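Local atomic coordinates of putative cell adhesion protein (Bacteroides thetaiotaomicron, PDB entry 4DGU), a protein that probably serves in cell adhesion as a fimbrillin-like pilus protein of a human gut bacterium, and binds zinc ions. Residues A[82-87]-A[103-108]; A[130-135]-A[187-192]. All blocks are in the same frame, centred on the assembly; numbering follows the deposited sequence.

Contact 1. Residues A[82-87]-A[103-108]; sequences HYPALT and GGQEHL. With ZN (zinc ion), chain D.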
ATOM      1  N   HIS A  82      -0.074  14.855  30.629  1.00 44.33           N
ATOM      2  CA  HIS A  82      -1.303  14.196  30.187  1.00 42.99           C
ATOM      3  C   HIS A  82      -2.423  15.206  30.044  1.00 45.68           C
ATOM      4  O   HIS A  82      -2.576  16.076  30.894  1.00 44.79           O
ATOM      5  CB  HIS A  82      -1.739  13.089  31.167  1.00 44.00           C
ATOM      6  CG  HIS A  82      -0.865  11.877  31.157  1.00 46.48           C
ATOM      7  ND1 HIS A  82      -1.123  10.800  30.324  1.00 47.51           N
ATOM      8  CD2 HIS A  82       0.242  11.614  31.890  1.00 48.76           C
ATOM      9  CE1 HIS A  82      -0.170   9.915  30.577  1.00 47.61           C
ATOM     10  NE2 HIS A  82       0.679  10.362  31.508  1.00 48.30           N
ATOM     11  N   TYR A  83      -3.191  15.090  28.956  1.00 43.58           N
ATOM     12  CA  TYR A  83      -4.383  15.881  28.703  1.00 44.57           C
ATOM     13  C   TYR A  83      -5.476  14.967  28.164  1.00 49.65           C
ATOM     14  O   TYR A  83      -5.263  14.316  27.158  1.00 47.19           O
ATOM     15  CB  TYR A  83      -4.185  17.091  27.771  1.00 45.48           C
ATOM     16  CG  TYR A  83      -5.481  17.865  27.653  1.00 48.26           C
ATOM     17  CD1 TYR A  83      -5.931  18.671  28.699  1.00 51.41           C
ATOM     18  CD2 TYR A  83      -6.329  17.681  26.558  1.00 48.95           C
ATOM     19  CE1 TYR A  83      -7.171  19.303  28.642  1.00 54.83           C
ATOM     20  CE2 TYR A  83      -7.576  18.305  26.492  1.00 51.13           C
ATOM     21  CZ  TYR A  83      -7.988  19.123  27.533  1.00 60.25           C
ATOM     22  OH  TYR A  83      -9.208  19.747  27.473  1.00 62.85           O
ATOM     23  N   PRO A  84      -6.656  14.901  28.816  1.00 49.80           N
ATOM     24  CA  PRO A  84      -7.061  15.609  30.060  1.00 50.34           C
ATOM     25  C   PRO A  84      -6.231  15.173  31.291  1.00 54.40           C
ATOM     26  O   PRO A  84      -5.531  14.156  31.227  1.00 53.40           O
ATOM     27  CB  PRO A  84      -8.543  15.218  30.205  1.00 52.96           C
ATOM     28  CG  PRO A  84      -8.980  14.744  28.839  1.00 56.66           C
ATOM     29  CD  PRO A  84      -7.754  14.065  28.296  1.00 51.56           C
ATOM     30  N   ALA A  85      -6.297  15.936  32.400  1.00 51.72           N
ATOM     31  CA  ALA A  85      -5.560  15.639  33.643  1.00 53.50           C
ATOM     32  C   ALA A  85      -5.916  14.250  34.226  1.00 61.21           C
ATOM     33  O   ALA A  85      -7.031  13.762  34.042  1.00 63.13           O
ATOM     34  CB  ALA A  85      -5.834  16.716  34.685  1.00 55.48           C
ATOM     35  N   LEU A  86      -4.966  13.630  34.935  1.00 58.69           N
ATOM     36  CA  LEU A  86      -5.146  12.330  35.577  1.00 60.25           C
ATOM     37  C   LEU A  86      -5.925  12.425  36.876  1.00 71.29           C
ATOM     38  O   LEU A  86      -6.005  13.502  37.478  1.00 71.20           O
ATOM     39  CB  LEU A  86      -3.778  11.709  35.914  1.00 59.05           C
ATOM     40  CG  LEU A  86      -2.737  11.578  34.821  1.00 59.32           C
ATOM     41  CD1 LEU A  86      -1.409  11.167  35.418  1.00 58.70           C
ATOM     42  CD2 LEU A  86      -3.180  10.592  33.755  1.00 56.05           C
ATOM     43  N   THR A  87      -6.380  11.243  37.373  1.00 74.46           N
ATOM     44  CA  THR A  87      -6.996  11.031  38.689  1.00 78.76           C
ATOM     45  C   THR A  87      -5.870  11.159  39.748  1.00 90.67           C
ATOM     46  O   THR A  87      -4.690  11.015  39.391  1.00 89.69           O
ATOM     47  CB  THR A  87      -7.690   9.666  38.735  1.00 83.17           C
ATOM     48  N   GLY A 103     -12.652   4.593  25.002  1.00 54.09           N
ATOM     49  CA  GLY A 103     -12.770   5.479  23.858  1.00 52.30           C
ATOM     50  C   GLY A 103     -13.771   6.596  24.086  1.00 58.32           C
ATOM     51  O   GLY A 103     -14.482   6.617  25.093  1.00 59.02           O
ATOM     52  N   GLY A 104     -13.833   7.508  23.124  1.00 56.10           N
ATOM     53  CA  GLY A 104     -14.701   8.678  23.142  1.00 56.67           C
ATOM     54  C   GLY A 104     -13.885   9.951  23.217  1.00 57.95           C
ATOM     55  O   GLY A 104     -13.581  10.564  22.192  1.00 57.03           O
ATOM     56  N   GLN A 105     -13.498  10.326  24.439  1.00 53.39           N
ATOM     57  CA  GLN A 105     -12.696  11.512  24.735  1.00 51.29           C
ATOM     58  C   GLN A 105     -11.247  11.257  24.314  1.00 50.90           C
ATOM     59  O   GLN A 105     -10.685  10.206  24.615  1.00 49.12           O
ATOM     60  CB  GLN A 105     -12.823  11.869  26.245  1.00 53.72           C
ATOM     61  CG  GLN A 105     -11.834  12.903  26.839  1.00 57.46           C
ATOM     62  CD  GLN A 105     -11.905  14.291  26.228  1.00 71.52           C
ATOM     63  OE1 GLN A 105     -10.899  14.846  25.770  1.00 62.15           O
ATOM     64  NE2 GLN A 105     -13.090  14.896  26.194  1.00 69.20           N
ATOM     65  N   GLU A 106     -10.655  12.226  23.604  1.00 45.64           N
ATOM     66  CA  GLU A 106      -9.255  12.183  23.176  1.00 43.37           C
ATOM     67  C   GLU A 106      -8.298  12.203  24.378  1.00 47.49           C
ATOM     68  O   GLU A 106      -8.635  12.786  25.418  1.00 47.73           O
ATOM     69  CB  GLU A 106      -8.924  13.385  22.260  1.00 43.73           C
ATOM     70  CG  GLU A 106      -8.921  14.746  22.948  1.00 46.63           C
ATOM     71  CD  GLU A 106      -8.662  15.960  22.079  1.00 63.19           C
ATOM     72  OE1 GLU A 106      -8.158  15.808  20.940  1.00 51.62           O
ATOM     73  OE2 GLU A 106      -8.968  17.079  22.550  1.00 53.44           O
ATOM     74  N   HIS A 107      -7.109  11.589  24.216  1.00 41.64           N
ATOM     75  CA  HIS A 107      -6.062  11.557  25.218  1.00 41.05           C
ATOM     76  C   HIS A 107      -4.751  11.896  24.557  1.00 44.02           C
ATOM     77  O   HIS A 107      -4.363  11.292  23.544  1.00 40.77           O
ATOM     78  CB  HIS A 107      -6.010  10.206  25.940  1.00 43.16           C
ATOM     79  CG  HIS A 107      -7.152  10.027  26.895  1.00 48.09           C
ATOM     80  ND1 HIS A 107      -7.167  10.669  28.134  1.00 50.81           N
ATOM     81  CD2 HIS A 107      -8.315   9.360  26.732  1.00 49.05           C
ATOM     82  CE1 HIS A 107      -8.315  10.341  28.687  1.00 51.05           C
ATOM     83  NE2 HIS A 107      -9.040   9.558  27.882  1.00 51.15           N
ATOM     84  N   LEU A 108      -4.119  12.941  25.080  1.00 44.43           N
ATOM     85  CA  LEU A 108      -2.867  13.492  24.571  1.00 44.95           C
ATOM     86  C   LEU A 108      -1.762  13.362  25.620  1.00 47.27           C
ATOM     87  O   LEU A 108      -2.001  13.422  26.836  1.00 46.43           O
ATOM     88  CB  LEU A 108      -3.037  14.971  24.115  1.00 45.77           C
ATOM     89  CG  LEU A 108      -4.444  15.418  23.586  1.00 51.48           C
ATOM     90  CD1 LEU A 108      -4.510  16.924  23.408  1.00 53.20           C
ATOM     91  CD2 LEU A 108      -4.781  14.792  22.283  1.00 50.14           C
TER
HETATM   92 ZN    ZN D 302     -11.056   8.883  28.271  1.00 68.49          ZN
HETATM   93  O   HOH W   1      -3.077  11.006  28.132  1.00 38.19           O
HETATM   94  O   HOH W   2      -5.083  11.944  29.597  1.00 42.80           O
HETATM   95  O   HOH W   3     -12.004   8.577  26.264  1.00 61.27           O
HETATM   96  O   HOH W   4     -10.868   6.877  29.347  1.00 56.81           O

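Contact 2. Residues A[130-135]-A[187-192]; sequences VPVIIL and TNVLPQ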
ATOM      1  N   VAL A 130      -7.354   7.910  18.488  1.00 36.91           N
ATOM      2  CA  VAL A 130      -7.507   8.050  17.039  1.00 35.84           C
ATOM      3  C   VAL A 130      -8.811   8.818  16.712  1.00 40.31           C
ATOM      4  O   VAL A 130      -9.883   8.248  16.895  1.00 41.46           O
ATOM      5  CB  VAL A 130      -7.445   6.645  16.325  1.00 38.18           C
ATOM      6  CG1 VAL A 130      -7.600   6.755  14.805  1.00 35.93           C
ATOM      7  CG2 VAL A 130      -6.152   5.890  16.680  1.00 37.67           C
ATOM      8  N   PRO A 131      -8.762  10.095  16.244  1.00 36.53           N
ATOM      9  CA  PRO A 131     -10.014  10.789  15.881  1.00 37.30           C
ATOM     10  C   PRO A 131     -10.680  10.172  14.659  1.00 44.58           C
ATOM     11  O   PRO A 131     -10.019   9.594  13.776  1.00 43.42           O
ATOM     12  CB  PRO A 131      -9.572  12.228  15.571  1.00 38.37           C
ATOM     13  CG  PRO A 131      -8.162  12.333  15.930  1.00 40.96           C
ATOM     14  CD  PRO A 131      -7.590  10.953  15.990  1.00 36.95           C
ATOM     15  N   VAL A 132     -12.003  10.285  14.623  1.00 42.88           N
ATOM     16  CA  VAL A 132     -12.829   9.763  13.537  1.00 42.95           C
ATOM     17  C   VAL A 132     -13.560  10.938  12.881  1.00 47.66           C
ATOM     18  O   VAL A 132     -14.256  11.692  13.571  1.00 46.37           O
ATOM     19  CB  VAL A 132     -13.826   8.656  14.015  1.00 46.72           C
ATOM     20  CG1 VAL A 132     -14.523   8.004  12.819  1.00 46.34           C
ATOM     21  CG2 VAL A 132     -13.123   7.600  14.867  1.00 45.87           C
ATOM     22  N   ILE A 133     -13.396  11.089  11.556  1.00 46.01           N
ATOM     23  CA  ILE A 133     -14.082  12.150  10.814  1.00 46.60           C
ATOM     24  C   ILE A 133     -15.023  11.544   9.789  1.00 48.48           C
ATOM     25  O   ILE A 133     -14.666  10.578   9.119  1.00 47.46           O
ATOM     26  CB  ILE A 133     -13.124  13.193  10.171  1.00 49.60           C
ATOM     27  CG1 ILE A 133     -12.153  12.563   9.147  1.00 49.59           C
ATOM     28  CG2 ILE A 133     -12.362  13.966  11.262  1.00 51.79           C
ATOM     29  CD1 ILE A 133     -11.412  13.569   8.317  1.00 61.82           C
ATOM     30  N   ILE A 134     -16.222  12.117   9.674  1.00 45.54           N
ATOM     31  CA  ILE A 134     -17.239  11.707   8.694  1.00 45.04           C
ATOM     32  C   ILE A 134     -17.181  12.673   7.524  1.00 48.52           C
ATOM     33  O   ILE A 134     -17.372  13.887   7.688  1.00 46.78           O
ATOM     34  CB  ILE A 134     -18.703  11.585   9.240  1.00 48.50           C
ATOM     35  CG1 ILE A 134     -18.756  10.871  10.609  1.00 48.04           C
ATOM     36  CG2 ILE A 134     -19.629  10.880   8.193  1.00 46.34           C
ATOM     37  CD1 ILE A 134     -20.124  11.050  11.348  1.00 53.04           C
ATOM     38  N   LEU A 135     -16.933  12.121   6.336  1.00 45.87           N
ATOM     39  CA  LEU A 135     -16.833  12.926   5.121  1.00 46.12           C
ATOM     40  C   LEU A 135     -17.825  12.473   4.075  1.00 52.16           C
ATOM     41  O   LEU A 135     -18.195  11.290   4.019  1.00 52.50           O
ATOM     42  CB  LEU A 135     -15.392  12.874   4.539  1.00 44.14           C
ATOM     43  CG  LEU A 135     -14.239  13.081   5.520  1.00 47.10           C
ATOM     44  CD1 LEU A 135     -12.957  12.510   4.972  1.00 46.33           C
ATOM     45  CD2 LEU A 135     -14.097  14.531   5.912  1.00 46.08           C
ATOM     46  N   THR A 187     -15.152  12.261  18.004  1.00 51.19           N
ATOM     47  CA  THR A 187     -15.147  10.884  18.485  1.00 49.71           C
ATOM     48  C   THR A 187     -13.727  10.336  18.315  1.00 49.82           C
ATOM     49  O   THR A 187     -13.198  10.326  17.205  1.00 47.14           O
ATOM     50  CB  THR A 187     -16.163  10.014  17.740  1.00 51.72           C
ATOM     51  OG1 THR A 187     -17.489  10.507  17.962  1.00 52.72           O
ATOM     52  CG2 THR A 187     -16.080   8.549  18.167  1.00 46.15           C
ATOM     53  N   ASN A 188     -13.105   9.943  19.424  1.00 45.56           N
ATOM     54  CA  ASN A 188     -11.784   9.328  19.405  1.00 43.42           C
ATOM     55  C   ASN A 188     -11.919   7.855  19.739  1.00 47.03           C
ATOM     56  O   ASN A 188     -12.714   7.489  20.600  1.00 48.37           O
ATOM     57  CB  ASN A 188     -10.813  10.018  20.355  1.00 35.66           C
ATOM     58  CG  ASN A 188     -10.049  11.162  19.754  1.00 44.47           C
ATOM     59  OD1 ASN A 188      -8.827  11.130  19.728  1.00 43.65           O
ATOM     60  ND2 ASN A 188     -10.724  12.247  19.344  1.00 31.57           N
ATOM     61  N   VAL A 189     -11.195   6.998  19.009  1.00 41.66           N
ATOM     62  CA  VAL A 189     -11.238   5.555  19.271  1.00 40.69           C
ATOM     63  C   VAL A 189      -9.868   5.138  19.792  1.00 44.73           C
ATOM     64  O   VAL A 189      -8.885   5.872  19.643  1.00 41.78           O
ATOM     65  CB  VAL A 189     -11.725   4.692  18.069  1.00 42.33           C
ATOM     66  CG1 VAL A 189     -13.197   4.963  17.745  1.00 42.30           C
ATOM     67  CG2 VAL A 189     -10.843   4.870  16.836  1.00 40.23           C
ATOM     68  N   LEU A 190      -9.805   3.984  20.440  1.00 43.47           N
ATOM     69  CA  LEU A 190      -8.528   3.540  20.966  1.00 43.98           C
ATOM     70  C   LEU A 190      -7.726   2.848  19.865  1.00 48.44           C
ATOM     71  O   LEU A 190      -8.351   2.237  18.992  1.00 47.91           O
ATOM     72  CB  LEU A 190      -8.707   2.631  22.188  1.00 45.44           C
ATOM     73  CG  LEU A 190      -9.480   3.199  23.391  1.00 50.87           C
ATOM     74  CD1 LEU A 190      -9.681   2.139  24.443  1.00 51.89           C
ATOM     75  CD2 LEU A 190      -8.766   4.415  24.015  1.00 49.51           C
ATOM     76  N   PRO A 191      -6.364   2.996  19.837  1.00 43.86           N
ATOM     77  CA  PRO A 191      -5.564   2.323  18.783  1.00 42.33           C
ATOM     78  C   PRO A 191      -5.746   0.807  18.781  1.00 47.32           C
ATOM     79  O   PRO A 191      -5.651   0.150  19.811  1.00 47.88           O
ATOM     80  CB  PRO A 191      -4.120   2.685  19.138  1.00 43.33           C
ATOM     81  CG  PRO A 191      -4.211   3.833  20.066  1.00 47.35           C
ATOM     82  CD  PRO A 191      -5.496   3.723  20.793  1.00 43.66           C
ATOM     83  N   GLN A 192      -6.049   0.265  17.605  1.00 45.41           N
ATOM     84  CA  GLN A 192      -6.300  -1.147  17.358  1.00 45.16           C
ATOM     85  C   GLN A 192      -6.202  -1.438  15.875  1.00 51.07           C
ATOM     86  O   GLN A 192      -6.299  -0.522  15.054  1.00 49.91           O
ATOM     87  CB  GLN A 192      -7.692  -1.556  17.882  1.00 46.25           C
ATOM     88  CG  GLN A 192      -8.847  -0.729  17.310  1.00 47.41           C
ATOM     89  CD  GLN A 192     -10.098  -0.841  18.131  1.00 57.68           C
ATOM     90  OE1 GLN A 192     -10.880  -1.765  17.985  1.00 54.87           O
ATOM     91  NE2 GLN A 192     -10.317   0.096  19.018  1.00 53.70           N
TER
HETATM   92  O   HOH W   5     -16.020  12.706  15.266  1.00 37.28           O

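Contact 1. Residues A[82-87]-A[103-108]
His107 lays its imidazole across Pro84 at about a right angle and holds a zinc ion at its far end. From CB, chi1 of -73° sets CG anti to the carbonyl carbon and beside the backbone N. ND1 sits 3.5 Å from Pro84 CD, with CE1 a little farther from the same carbon. ND1 also donates, in the plane of the ring, to a water at 2.8 Å. That water donates in turn to Pro84 O, so the proline is tied to the ring by its carbonyl as well. At the tip, NE2 binds zinc at 2.2 Å. CD2 and CE1 flank NE2, and both lie near the metal without binding it. Two waters are further ligands of the metal, and one of them donates to Gln105 O. Arg99 and Leu101 of strand 98-102 also touch the His107 side chain.

The backbones meet where strand 77-83 ends and strand 108-114 begins, within the large mixed sheet of this fimbrillin-like protein. Tyr83 and Leu108 form an antiparallel hydrogen-bonded pair. Leu108 N reaches Tyr83 O at 2.7 Å and Tyr83 N reaches Leu108 O at 2.9 Å. Leu108 O takes a second bond from a water that also joins His82 ND1. The Tyr83 and Leu108 side chains run side by side, with Tyr83 CD2 3.7 Å from Leu108 CD1. The phenol hydroxyl goes on to Glu44.

Pro84 follows a cis peptide bond. Pro84 CD lies 3.3 Å from Glu106 O, and Pro84 CG meets the Gln105 side chain tip to tip. An alanine here would probably open a gap beside the His107 imidazole and leave that ring freer to shift with its metal. The Glu106 carboxylate is held by Ser39 and by a salt bridge to Arg127.

Contact 2. Residues A[130-135]-A[187-192]
Val132 and Val189 cross at about a right angle, with Val132 CG2 3.9 Å from Val189 CG1. Both methyls are anti to the carbonyl carbon of their own residue. Val189 CG2 takes the tighter place between N and the carbonyl carbon, and it lies 3.9 Å from Val130 CB. Val130 CG2 extends the apolar patch to Pro191.

Pro131 and Asn188 stand on the other face, side by side and pointing the same way. The flat amide runs beside the proline ring, with Asn188 ND2 3.9 Å from Pro131 CB. It is fixed at both ends: OD1 bonds to Thr129 and ND2 to Thr186 O.

The backbone sets this register. Val130 and Val189 are a hydrogen-bonded pair, and each N reaches the other residue's O at 2.8 Å. Pro131 and Asn188 form the non-hydrogen-bonded pair next to it. Val132 N still reaches Thr187 O, but its bond is bent, at 139°. Beyond it a water joins Val132 O to Thr187 N, so the pairing is water-bridged there.

Leu150 and Leu152 of strand 147-159 touch Val132 and Val189. Strand 225-230 pairs with the opposite edge of 130-135, in parallel. A strand paired on both edges, with valines packed against a second sheet, is consistent with the beta-sandwich core expected of a fimbrillin-like protein of the transthyretin clan.

From the N terminus, the chain first reaches 82-87 at the end of strand 77-83. After a short helix and strand 98-102 it returns at 103-108, where contact 1 closes a short loop. It then runs through strand 108-114 into strand 120-135. Contact 2 opens there and closes, at 187-192, a longer excursion that includes strands 147-159, 165-167 and 173-177 of the second sheet. The two loops follow in series and neither nests in the other. They still touch: Gly104 N probably bonds to Asn188 O at 2.8 Å, and Glu106 packs on Asn188. Both contacts reach the same mixed sheet, and these touches join the loop that carries His107 to strand 188-189.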